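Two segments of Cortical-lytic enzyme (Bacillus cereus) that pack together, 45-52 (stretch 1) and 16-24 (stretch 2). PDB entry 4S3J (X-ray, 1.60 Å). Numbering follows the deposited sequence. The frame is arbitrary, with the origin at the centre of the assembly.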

# COMPACT_ATOMS: atom_id res chain seq x y z
N ALA A 45 -4.37 -6.02 -16.63
CA ALA A 45 -5.55 -5.30 -16.17
C ALA A 45 -5.44 -3.82 -16.47
O ALA A 45 -4.51 -3.16 -16.00
CB ALA A 45 -5.72 -5.49 -14.66
N LEU A 46 -6.40 -3.31 -17.23
CA LEU A 46 -6.43 -1.91 -17.63
C LEU A 46 -7.62 -1.23 -16.98
O LEU A 46 -8.63 -1.90 -16.66
CB LEU A 46 -6.54 -1.74 -19.15
CG LEU A 46 -5.41 -2.36 -19.97
CD1 LEU A 46 -5.75 -2.24 -21.45
CD2 LEU A 46 -4.06 -1.77 -19.66
N ILE A 47 -7.53 0.08 -16.80
CA ILE A 47 -8.73 0.85 -16.51
C ILE A 47 -9.18 1.53 -17.82
O ILE A 47 -8.35 2.05 -18.62
CB ILE A 47 -8.49 1.83 -15.34
CG1 ILE A 47 -7.29 2.74 -15.56
CG2 ILE A 47 -8.29 1.02 -14.05
CD1 ILE A 47 -7.17 3.82 -14.47
N VAL A 48 -10.49 1.46 -18.07
CA VAL A 48 -11.13 1.94 -19.30
C VAL A 48 -12.43 2.67 -19.00
O VAL A 48 -13.18 2.26 -18.12
CB VAL A 48 -11.44 0.78 -20.28
CG1 VAL A 48 -12.19 1.26 -21.54
CG2 VAL A 48 -10.16 0.05 -20.67
N ASN A 49 -12.69 3.74 -19.73
CA ASN A 49 -14.00 4.42 -19.70
C ASN A 49 -15.03 3.65 -20.49
O ASN A 49 -14.93 3.58 -21.72
CB ASN A 49 -13.86 5.83 -20.27
CG ASN A 49 -15.08 6.68 -20.02
OD1 ASN A 49 -16.20 6.21 -20.11
ND2 ASN A 49 -14.86 7.95 -19.72
N THR A 50 -16.01 3.08 -19.80
CA THR A 50 -17.09 2.31 -20.43
C THR A 50 -18.43 3.01 -20.26
O THR A 50 -19.47 2.35 -20.28
CB THR A 50 -17.17 0.89 -19.85
OG1 THR A 50 -17.32 0.98 -18.42
CG2 THR A 50 -15.86 0.13 -20.14
N LYS A 51 -18.37 4.34 -20.13
CA LYS A 51 -19.52 5.24 -19.95
C LYS A 51 -20.13 5.24 -18.55
O LYS A 51 -20.00 4.30 -17.77
CB LYS A 51 -20.62 4.91 -20.95
CG LYS A 51 -20.18 4.98 -22.40
CD LYS A 51 -19.71 6.39 -22.75
CE LYS A 51 -19.53 6.58 -24.24
NZ LYS A 51 -19.16 7.99 -24.55
N GLY A 52 -20.75 6.37 -18.23
CA GLY A 52 -21.41 6.53 -16.95
C GLY A 52 -22.44 5.46 -16.63
O GLY A 52 -23.24 5.07 -17.48
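Stretch 2 (16-24) SLASKYGST

Stretch 2 lies across stretch 1 as the last part of a helix laid over a strand. Residues 16-20 carry helical backbone angles, continuing a helix that begins earlier in the chain, and strand 45-49 runs beneath them in broadly the same direction: the N-to-C axes are inclined at 38° (signed crossing angle -38°), with a closest approach of 9.4 Å, a spacing filled by side chains from both elements. Within the helix, Tyr21 N bonds to Leu17 O at 3.0 Å and Lys20 N to Ser16 O at 2.8 Å. Gly22 then leaves helical geometry with positive phi (70°), a conformation that favours glycine, and Ser23 N reaches back to Ala18 O at 2.9 Å.

Tyr21 is the centre of the contact and covers the most surface. Tyr21 CA lies 5.6 Å from Thr50 CA, its CA-to-CB bond points toward stretch 1, and with chi1 at -66° (m) the ring meets two residues of stretch 1 obliquely. Thr50 CG2 comes to 3.6 Å from Tyr21 CD1, while Val48 CG1 lies 4.1 Å from Tyr21 CD2, so the methyl groups approach carbons on the two flanks of the ring. Val48, chi1 t, is buried, and its CA-to-CB bond points toward stretch 2.

One helical turn earlier, Leu17 supplies the second apolar contact. Leu17 CD1 meets Leu46 CD1 at 3.8 Å; both leucines are buried, have m,t side chains and have CA-to-CB bonds that point toward the other stretch. Leu46 and Val48 alternate with Ala45 and Ile47, whose side chains are out of reach of stretch 2, as expected for a strand offering one side to the helix.

Where the helix gives way to loop, the contact becomes polar, yet no direct hydrogen bond joins the stretches. Asn49 O and Tyr21 O stand 4.0 Å apart; two carbonyl oxygens cannot bond to each other, and water 1 reconciles them by donating to both, at 2.8 Å from Tyr21 O and 2.8 Å from Asn49 O. Water 2 forms a second bridge, accepting from Asn49 N at 2.8 Å and lying 2.8 Å from Ser23 OG. The CA-to-CB bond of Ser23 points toward stretch 1, and Ser23 CB is 4.1 Å from Asn49 O. The Asn49 side chain instead serves its own stretch: Asn49 OD1 accepts from Lys51 N at 2.9 Å, bracing the turn out of the strand. Lys51 starts sideways, but its end comes nearer, leaving Lys51 NZ 4.4 Å from Gly22 O, too far for a hydrogen bond.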

# COMPACT_ATOMS: atom_id res chain seq x y z
N SER A 16 -8.28 -1.32 -30.63
CA SER A 16 -9.47 -2.15 -30.67
C SER A 16 -10.31 -1.96 -29.41
O SER A 16 -11.55 -1.93 -29.50
CB SER A 16 -9.13 -3.63 -30.91
OG SER A 16 -8.47 -4.25 -29.82
N LEU A 17 -9.68 -1.80 -28.24
CA LEU A 17 -10.41 -1.56 -27.01
C LEU A 17 -11.11 -0.22 -27.02
O LEU A 17 -12.24 -0.13 -26.59
CB LEU A 17 -9.48 -1.66 -25.80
CG LEU A 17 -9.06 -3.08 -25.45
CD1 LEU A 17 -7.97 -3.03 -24.39
CD2 LEU A 17 -10.22 -3.93 -24.97
N ALA A 18 -10.46 0.81 -27.55
CA ALA A 18 -11.10 2.11 -27.68
C ALA A 18 -12.31 2.00 -28.60
O ALA A 18 -13.35 2.60 -28.34
CB ALA A 18 -10.11 3.14 -28.21
N SER A 19 -12.17 1.24 -29.68
CA SER A 19 -13.26 1.09 -30.66
C SER A 19 -14.41 0.32 -30.03
O SER A 19 -15.58 0.70 -30.17
CB SER A 19 -12.77 0.38 -31.94
OG SER A 19 -13.87 0.15 -32.83
N LYS A 20 -14.08 -0.72 -29.27
CA LYS A 20 -15.09 -1.56 -28.64
C LYS A 20 -15.92 -0.79 -27.63
O LYS A 20 -17.14 -0.94 -27.57
CB LYS A 20 -14.43 -2.75 -27.94
CG LYS A 20 -15.41 -3.71 -27.30
CD LYS A 20 -14.70 -4.93 -26.74
CE LYS A 20 -15.64 -5.81 -25.95
NZ LYS A 20 -14.94 -7.01 -25.46
N TYR A 21 -15.25 0.02 -26.82
CA TYR A 21 -15.92 0.71 -25.72
C TYR A 21 -16.24 2.18 -26.03
O TYR A 21 -16.75 2.92 -25.17
CB TYR A 21 -15.09 0.59 -24.44
CG TYR A 21 -15.01 -0.84 -23.95
CD1 TYR A 21 -16.11 -1.47 -23.39
CD2 TYR A 21 -13.81 -1.57 -24.01
CE1 TYR A 21 -16.06 -2.77 -22.95
CE2 TYR A 21 -13.75 -2.88 -23.55
CZ TYR A 21 -14.88 -3.47 -23.02
OH TYR A 21 -14.82 -4.77 -22.58
N GLY A 22 -15.94 2.62 -27.24
CA GLY A 22 -16.25 3.99 -27.66
C GLY A 22 -15.42 5.07 -26.98
O GLY A 22 -15.86 6.21 -26.83
N SER A 23 -14.19 4.71 -26.61
CA SER A 23 -13.22 5.60 -25.97
C SER A 23 -12.19 6.07 -26.98
O SER A 23 -12.44 6.05 -28.19
CB SER A 23 -12.54 4.88 -24.80
OG SER A 23 -11.78 5.78 -24.01
N THR A 24 -11.09 6.65 -26.50
CA THR A 24 -9.98 6.99 -27.38
C THR A 24 -8.74 6.19 -26.99
O THR A 24 -8.52 5.89 -25.82
CB THR A 24 -9.63 8.49 -27.32
OG1 THR A 24 -8.99 8.81 -26.08
CG2 THR A 24 -10.87 9.35 -27.50
O HOH W 1 -16.18 5.16 -23.61
O HOH W 2 -10.85 4.64 -21.67